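Local coordinates for protein ornithine aminotransferase (Plasmodium falciparum, PDB 3LG0) that catalyses the pyridoxal-phosphate-dependent transfer of the delta-amino group of ornithine to 2-oxoglutarate, giving glutamate semialdehyde and glutamate, at residues A[267-272]-A[300-305]; A[57-62]-A[387-392]. All blocks are in the same frame, centred on the assembly; numbering follows the deposited sequence.

Contact 1: residues A[267-272]-A[300-305]; sequences GHYPIS and AAICVE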
ATOM      1  N   GLY A 267     -11.756   1.157   6.960  1.00 29.20           N
ATOM      2  CA  GLY A 267     -11.592   2.121   5.882  1.00 21.87           C
ATOM      3  C   GLY A 267     -10.758   3.335   6.220  1.00 22.61           C
ATOM      4  O   GLY A 267     -10.580   4.192   5.375  1.00 28.95           O
ATOM      5  N   HIS A 268     -10.215   3.413   7.431  1.00 22.18           N
ATOM      6  CA  HIS A 268      -9.454   4.595   7.835  1.00 22.22           C
ATOM      7  C   HIS A 268      -7.968   4.544   7.455  1.00 26.19           C
ATOM      8  O   HIS A 268      -7.248   5.521   7.652  1.00 26.49           O
ATOM      9  CB  HIS A 268      -9.563   4.821   9.343  1.00 25.76           C
ATOM     10  CG  HIS A 268     -10.895   5.335   9.786  1.00 37.17           C
ATOM     11  ND1 HIS A 268     -12.045   4.575   9.713  1.00 34.43           N
ATOM     12  CD2 HIS A 268     -11.264   6.527  10.316  1.00 30.91           C
ATOM     13  CE1 HIS A 268     -13.065   5.279  10.177  1.00 39.03           C
ATOM     14  NE2 HIS A 268     -12.617   6.466  10.549  1.00 42.42           N
ATOM     15  N   TYR A 269      -7.499   3.414   6.934  1.00 19.24           N
ATOM     16  CA  TYR A 269      -6.073   3.230   6.660  1.00 19.65           C
ATOM     17  C   TYR A 269      -5.874   1.945   5.857  1.00 22.40           C
ATOM     18  O   TYR A 269      -6.611   0.989   6.049  1.00 26.59           O
ATOM     19  CB  TYR A 269      -5.320   3.119   7.989  1.00 21.34           C
ATOM     20  CG  TYR A 269      -3.861   3.498   7.924  1.00 19.99           C
ATOM     21  CD1 TYR A 269      -3.449   4.790   8.245  1.00 21.34           C
ATOM     22  CD2 TYR A 269      -2.900   2.578   7.526  1.00 16.98           C
ATOM     23  CE1 TYR A 269      -2.126   5.148   8.186  1.00 22.95           C
ATOM     24  CE2 TYR A 269      -1.566   2.929   7.467  1.00 25.36           C
ATOM     25  CZ  TYR A 269      -1.186   4.220   7.792  1.00 20.67           C
ATOM     26  OH  TYR A 269       0.132   4.579   7.735  1.00 24.16           O
ATOM     27  N   PRO A 270      -4.884   1.909   4.949  1.00 20.82           N
ATOM     28  CA  PRO A 270      -4.625   0.638   4.243  1.00 19.07           C
ATOM     29  C   PRO A 270      -3.916  -0.401   5.140  1.00 18.53           C
ATOM     30  O   PRO A 270      -2.751  -0.243   5.565  1.00 19.71           O
ATOM     31  CB  PRO A 270      -3.714   1.057   3.075  1.00 23.29           C
ATOM     32  CG  PRO A 270      -3.803   2.549   3.008  1.00 21.08           C
ATOM     33  CD  PRO A 270      -4.050   2.997   4.426  1.00 20.67           C
ATOM     34  N   ILE A 271      -4.629  -1.470   5.459  1.00 19.72           N
ATOM     35  CA  ILE A 271      -4.050  -2.512   6.306  1.00 21.26           C
ATOM     36  C   ILE A 271      -4.406  -3.904   5.788  1.00 25.08           C
ATOM     37  O   ILE A 271      -5.530  -4.160   5.387  1.00 23.61           O
ATOM     38  CB  ILE A 271      -4.553  -2.417   7.767  1.00 20.45           C
ATOM     39  CG1 ILE A 271      -4.524  -0.971   8.288  1.00 20.64           C
ATOM     40  CG2 ILE A 271      -3.748  -3.340   8.679  1.00 20.81           C
ATOM     41  CD1 ILE A 271      -5.083  -0.851   9.691  1.00 20.95           C
ATOM     42  N   SER A 272      -3.445  -4.811   5.827  1.00 23.82           N
ATOM     43  CA  SER A 272      -3.709  -6.195   5.489  1.00 21.14           C
ATOM     44  C   SER A 272      -2.834  -7.051   6.401  1.00 21.75           C
ATOM     45  O   SER A 272      -1.942  -6.531   7.086  1.00 21.44           O
ATOM     46  CB  SER A 272      -3.394  -6.449   4.010  1.00 15.75           C
ATOM     47  OG  SER A 272      -2.002  -6.401   3.804  1.00 18.44           O
ATOM     48  N   ALA A 300      -1.462  -0.091  13.401  1.00 24.94           N
ATOM     49  CA  ALA A 300      -1.601  -1.097  14.446  1.00 21.79           C
ATOM     50  C   ALA A 300      -2.722  -0.721  15.417  1.00 25.16           C
ATOM     51  O   ALA A 300      -3.543  -1.560  15.774  1.00 32.48           O
ATOM     52  CB  ALA A 300      -0.266  -1.273  15.185  1.00 21.72           C
ATOM     53  N   ALA A 301      -2.769   0.546  15.822  1.00 25.80           N
ATOM     54  CA  ALA A 301      -3.812   1.022  16.737  1.00 29.43           C
ATOM     55  C   ALA A 301      -5.185   1.028  16.091  1.00 28.94           C
ATOM     56  O   ALA A 301      -6.171   0.647  16.729  1.00 38.26           O
ATOM     57  CB  ALA A 301      -3.477   2.418  17.276  1.00 25.29           C
ATOM     58  N   ILE A 302      -5.250   1.471  14.833  1.00 28.75           N
ATOM     59  CA  ILE A 302      -6.509   1.520  14.085  1.00 23.09           C
ATOM     60  C   ILE A 302      -7.078   0.120  13.920  1.00 31.63           C
ATOM     61  O   ILE A 302      -8.273  -0.103  14.104  1.00 30.40           O
ATOM     62  CB  ILE A 302      -6.328   2.156  12.690  1.00 26.89           C
ATOM     63  CG1 ILE A 302      -6.089   3.652  12.827  1.00 27.02           C
ATOM     64  CG2 ILE A 302      -7.545   1.879  11.803  1.00 21.52           C
ATOM     65  CD1 ILE A 302      -5.458   4.275  11.618  1.00 20.46           C
ATOM     66  N   CYS A 303      -6.205  -0.823  13.578  1.00 29.63           N
ATOM     67  CA  CYS A 303      -6.626  -2.199  13.354  1.00 31.72           C
ATOM     68  C   CYS A 303      -7.291  -2.840  14.589  1.00 34.04           C
ATOM     69  O   CYS A 303      -8.365  -3.421  14.482  1.00 30.24           O
ATOM     70  CB  CYS A 303      -5.459  -3.074  12.863  1.00 21.26           C
ATOM     71  SG  CYS A 303      -5.955  -4.791  12.739  1.00 34.31           S
ATOM     72  N   VAL A 304      -6.653  -2.748  15.754  1.00 34.65           N
ATOM     73  CA  VAL A 304      -7.255  -3.284  16.971  1.00 30.45           C
ATOM     74  C   VAL A 304      -8.635  -2.674  17.234  1.00 28.17           C
ATOM     75  O   VAL A 304      -9.592  -3.383  17.504  1.00 29.52           O
ATOM     76  CB  VAL A 304      -6.351  -3.079  18.209  1.00 42.77           C
ATOM     77  CG1 VAL A 304      -7.072  -3.567  19.484  1.00 32.01           C
ATOM     78  CG2 VAL A 304      -5.027  -3.823  18.030  1.00 25.33           C
ATOM     79  N   GLU A 305      -8.741  -1.355  17.140  1.00 26.02           N
ATOM     80  CA  GLU A 305     -10.009  -0.707  17.412  1.00 28.66           C
ATOM     81  C   GLU A 305     -11.084  -1.081  16.392  1.00 42.05           C
ATOM     82  O   GLU A 305     -12.247  -1.251  16.747  1.00 42.94           O
ATOM     83  CB  GLU A 305      -9.867   0.813  17.497  1.00 30.40           C
ATOM     84  CG  GLU A 305     -11.178   1.505  17.848  1.00 36.99           C
ATOM     85  CD  GLU A 305     -11.718   1.063  19.207  1.00 43.96           C
ATOM     86  OE1 GLU A 305     -10.899   0.711  20.077  1.00 44.63           O
ATOM     87  OE2 GLU A 305     -12.953   1.059  19.406  1.00 54.22           O
TER

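Contact 2: residues A[57-62]-A[387-392]; sequences SVNQGH and PPLCIT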
ATOM      1  N   SER A  57     -14.185  -2.488   2.979  1.00 33.21           N
ATOM      2  CA  SER A  57     -13.389  -1.678   3.892  1.00 27.67           C
ATOM      3  C   SER A  57     -14.242  -1.037   4.975  1.00 31.86           C
ATOM      4  O   SER A  57     -13.769  -0.870   6.093  1.00 31.41           O
ATOM      5  CB  SER A  57     -12.623  -0.583   3.158  1.00 29.68           C
ATOM      6  OG  SER A  57     -11.733  -1.147   2.224  1.00 46.32           O
ATOM      7  N   VAL A  58     -15.479  -0.646   4.651  1.00 33.64           N
ATOM      8  CA  VAL A  58     -16.353  -0.049   5.672  1.00 30.37           C
ATOM      9  C   VAL A  58     -17.471  -0.975   6.148  1.00 27.16           C
ATOM     10  O   VAL A  58     -18.635  -0.583   6.208  1.00 30.93           O
ATOM     11  CB  VAL A  58     -16.897   1.373   5.299  1.00 27.59           C
ATOM     12  CG1 VAL A  58     -15.760   2.367   5.262  1.00 26.85           C
ATOM     13  CG2 VAL A  58     -17.650   1.376   3.982  1.00 22.23           C
ATOM     14  N   ASN A  59     -17.101  -2.206   6.487  1.00 27.82           N
ATOM     15  CA  ASN A  59     -18.027  -3.123   7.154  1.00 31.85           C
ATOM     16  C   ASN A  59     -18.611  -2.493   8.422  1.00 32.10           C
ATOM     17  O   ASN A  59     -19.769  -2.697   8.738  1.00 33.24           O
ATOM     18  CB  ASN A  59     -17.322  -4.423   7.522  1.00 22.71           C
ATOM     19  CG  ASN A  59     -17.132  -5.335   6.340  1.00 31.58           C
ATOM     20  OD1 ASN A  59     -17.501  -4.991   5.213  1.00 29.81           O
ATOM     21  ND2 ASN A  59     -16.557  -6.525   6.585  1.00 28.90           N
ATOM     22  N   GLN A  60     -17.790  -1.733   9.142  1.00 28.82           N
ATOM     23  CA  GLN A  60     -18.228  -1.068  10.364  1.00 31.34           C
ATOM     24  C   GLN A  60     -19.060   0.189  10.076  1.00 39.20           C
ATOM     25  O   GLN A  60     -19.536   0.843  10.999  1.00 37.63           O
ATOM     26  CB  GLN A  60     -17.026  -0.690  11.236  1.00 25.84           C
ATOM     27  CG  GLN A  60     -16.131  -1.861  11.696  1.00 24.11           C
ATOM     28  CD  GLN A  60     -15.034  -2.211  10.685  1.00 25.38           C
ATOM     29  OE1 GLN A  60     -15.111  -1.864   9.510  1.00 28.84           O
ATOM     30  NE2 GLN A  60     -14.021  -2.909  11.145  1.00 28.72           N
ATOM     31  N   GLY A  61     -19.228   0.521   8.799  1.00 37.68           N
ATOM     32  CA  GLY A  61     -19.936   1.733   8.405  1.00 31.20           C
ATOM     33  C   GLY A  61     -18.974   2.887   8.185  1.00 30.93           C
ATOM     34  O   GLY A  61     -17.874   2.908   8.733  1.00 26.74           O
ATOM     35  N   HIS A  62     -19.374   3.854   7.380  1.00 27.16           N
ATOM     36  CA  HIS A  62     -18.506   5.000   7.125  1.00 32.84           C
ATOM     37  C   HIS A  62     -18.251   5.851   8.373  1.00 34.27           C
ATOM     38  O   HIS A  62     -19.140   6.061   9.202  1.00 32.49           O
ATOM     39  CB  HIS A  62     -19.090   5.901   6.034  1.00 21.31           C
ATOM     40  CG  HIS A  62     -18.858   5.407   4.645  1.00 29.14           C
ATOM     41  ND1 HIS A  62     -19.814   4.713   3.935  1.00 33.03           N
ATOM     42  CD2 HIS A  62     -17.793   5.530   3.817  1.00 25.21           C
ATOM     43  CE1 HIS A  62     -19.343   4.422   2.734  1.00 24.99           C
ATOM     44  NE2 HIS A  62     -18.121   4.910   2.638  1.00 28.49           N
ATOM     45  N   PRO A 387     -23.640  -3.873   1.544  1.00 28.60           N
ATOM     46  CA  PRO A 387     -23.810  -2.710   2.427  1.00 26.89           C
ATOM     47  C   PRO A 387     -22.991  -2.844   3.691  1.00 22.12           C
ATOM     48  O   PRO A 387     -22.634  -3.947   4.087  1.00 29.52           O
ATOM     49  CB  PRO A 387     -25.284  -2.787   2.817  1.00 30.13           C
ATOM     50  CG  PRO A 387     -25.579  -4.264   2.803  1.00 26.09           C
ATOM     51  CD  PRO A 387     -24.764  -4.819   1.649  1.00 29.57           C
ATOM     52  N   PRO A 388     -22.692  -1.723   4.338  1.00 24.64           N
ATOM     53  CA  PRO A 388     -22.023  -1.864   5.627  1.00 30.72           C
ATOM     54  C   PRO A 388     -22.888  -2.730   6.546  1.00 38.09           C
ATOM     55  O   PRO A 388     -24.123  -2.745   6.408  1.00 33.22           O
ATOM     56  CB  PRO A 388     -21.959  -0.422   6.146  1.00 28.63           C
ATOM     57  CG  PRO A 388     -22.076   0.427   4.929  1.00 28.93           C
ATOM     58  CD  PRO A 388     -22.978  -0.319   3.999  1.00 23.86           C
ATOM     59  N   LEU A 389     -22.244  -3.426   7.476  1.00 32.32           N
ATOM     60  CA  LEU A 389     -22.917  -4.433   8.278  1.00 32.67           C
ATOM     61  C   LEU A 389     -23.748  -3.860   9.433  1.00 40.22           C
ATOM     62  O   LEU A 389     -24.466  -4.591  10.104  1.00 40.51           O
ATOM     63  CB  LEU A 389     -21.916  -5.478   8.788  1.00 31.61           C
ATOM     64  CG  LEU A 389     -20.909  -6.032   7.761  1.00 28.61           C
ATOM     65  CD1 LEU A 389     -19.980  -7.044   8.401  1.00 31.59           C
ATOM     66  CD2 LEU A 389     -21.621  -6.649   6.582  1.00 28.49           C
ATOM     67  N   CYS A 390     -23.666  -2.559   9.668  1.00 37.44           N
ATOM     68  CA  CYS A 390     -24.508  -1.945  10.687  1.00 36.27           C
ATOM     69  C   CYS A 390     -25.912  -1.585  10.162  1.00 45.66           C
ATOM     70  O   CYS A 390     -26.677  -0.879  10.832  1.00 48.79           O
ATOM     71  CB  CYS A 390     -23.821  -0.712  11.255  1.00 36.12           C
ATOM     72  SG  CYS A 390     -23.360   0.465   9.976  1.00 37.18           S
ATOM     73  N   ILE A 391     -26.251  -2.080   8.974  1.00 39.32           N
ATOM     74  CA  ILE A 391     -27.545  -1.801   8.360  1.00 32.88           C
ATOM     75  C   ILE A 391     -28.684  -2.483   9.121  1.00 45.05           C
ATOM     76  O   ILE A 391     -28.533  -3.609   9.598  1.00 43.90           O
ATOM     77  CB  ILE A 391     -27.558  -2.243   6.882  1.00 35.11           C
ATOM     78  CG1 ILE A 391     -28.747  -1.626   6.137  1.00 36.18           C
ATOM     79  CG2 ILE A 391     -27.516  -3.772   6.757  1.00 31.29           C
ATOM     80  CD1 ILE A 391     -28.604  -1.656   4.612  1.00 38.76           C
ATOM     81  N   THR A 392     -29.820  -1.801   9.251  1.00 36.92           N
ATOM     82  CA  THR A 392     -30.978  -2.367   9.952  1.00 45.35           C
ATOM     83  C   THR A 392     -31.937  -3.067   8.996  1.00 48.37           C
ATOM     84  O   THR A 392     -31.940  -2.791   7.791  1.00 46.34           O
ATOM     85  CB  THR A 392     -31.778  -1.294  10.692  1.00 38.79           C
ATOM     86  OG1 THR A 392     -32.409  -0.428   9.741  1.00 44.86           O
ATOM     87  CG2 THR A 392     -30.873  -0.477  11.625  1.00 35.62           C
TER

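Contact 1: residues A[267-272]-A[300-305]
Ile302 reaches from helix 297-312 to the base of Tyr269, meeting CB and the near end of the ring obliquely, and its CD1 methyl does the touching. That methyl lies 3.8 Å from Tyr269 CB and about equally near the first ring atoms, CG and CD1. The two side chains cross at roughly a right angle. With CG anti to the backbone N (chi1 -156°), the Tyr269 ring leads away from the helix. In the dimer it meets the Tyr269 ring of the second subunit.

The other branch of Ile302, CG2, faces His268 and Ile271. It is 4.3 Å from His268 CB. The imidazole of His268 leads away from the helix, and its ND1 is hydrogen-bonded to Gly266 O.

Ile271 points at the helix with an extended chain (chi2 177°). Its CD1 tip fits between Ile302 and Cys303, 4.2 Å from Ile302 CG2 and 3.9 Å from Cys303 CB. Cys303 offers its CB here. Its SG is anti to the backbone N (chi1 175°), and the side chain also touches Cys93 of helix 88-101.

The contact packs the loop before strand 272-276 against one side of the helix. Ile271 also touches Leu264 and Ser265, close to Lys262, the probable cofactor lysine. All the touching residues are buried and the meeting groups are apolar, so the two segments are joined by van der Waals packing alone.

Contact 2: residues A[57-62]-A[387-392]
Two type I beta turns meet here, Val58 to Gly61 and Pro388 to Ile391, in a class-III pyridoxal-phosphate-dependent aminotransferase, a fold type I enzyme. One follows helix 53-56 and the other precedes helix 393-412.

The polar link is a single backbone hydrogen bond. Leu389 N donates to Asn59 O over 2.9 Å. The N-H comes in the carbonyl plane, on a lone pair, with an N-H...O angle of 152°. Each turn thus gives one peptide group to the other.

Apolar contacts flank this bond. Asn59 and Leu389 lie side by side and point the same way, each with CG anti to its carbonyl carbon. Leu389 CD1 rests 3.8 Å from Asn59 CB and about as near to CG and ND2, so the methyl lies alongside the amide. The amide itself is held elsewhere: OD1 accepts from Arg241 NH2, and ND2 donates to Leu239 O. Arg241 NH1 also binds Pro387 O, so one guanidinium grips both segments. The Asn59 side chain lies about 7 Å from that of Lys262, by similarity the cofactor lysine.

The Pro388 ring packs on the other turn. Its CB is in packing contact with Val58 O at 3.3 Å and with Gly61 CA at 3.7 Å. Val58 O is the acceptor of the turn bond from Gly61 N.

Gly61 has positive phi (94°), and a beta carbon there would clash with the sulfur of Cys390. Chi1 of 55° puts that sulfur between the backbone N and the carbonyl carbon. Cys390 SG lies 4.0 Å from Gly61 CA.

Overall arrangement
From the N terminus, the chain first reaches 57-62, after helix 53-56. It then passes through the mixed sheet that includes strands 229-233 and 257-260. Contact 1 closes a short loop of 27 residues, from 267-272 through strand 272-276 to helix 297-312. It holds the loop leading into strand 272-276 of that seven-stranded sheet against this helix. Contact 2 closes a loop of 324 residues when 387-392 returns to 57-62, so contact 1 lies wholly within that span. Contact 2 ties an early loop to the approach to the C-terminal helix 393-412. The centres are about 15 Å apart, yet the contacts touch: Gly267 packs on Ser57 and Val58. Both also reach the second subunit.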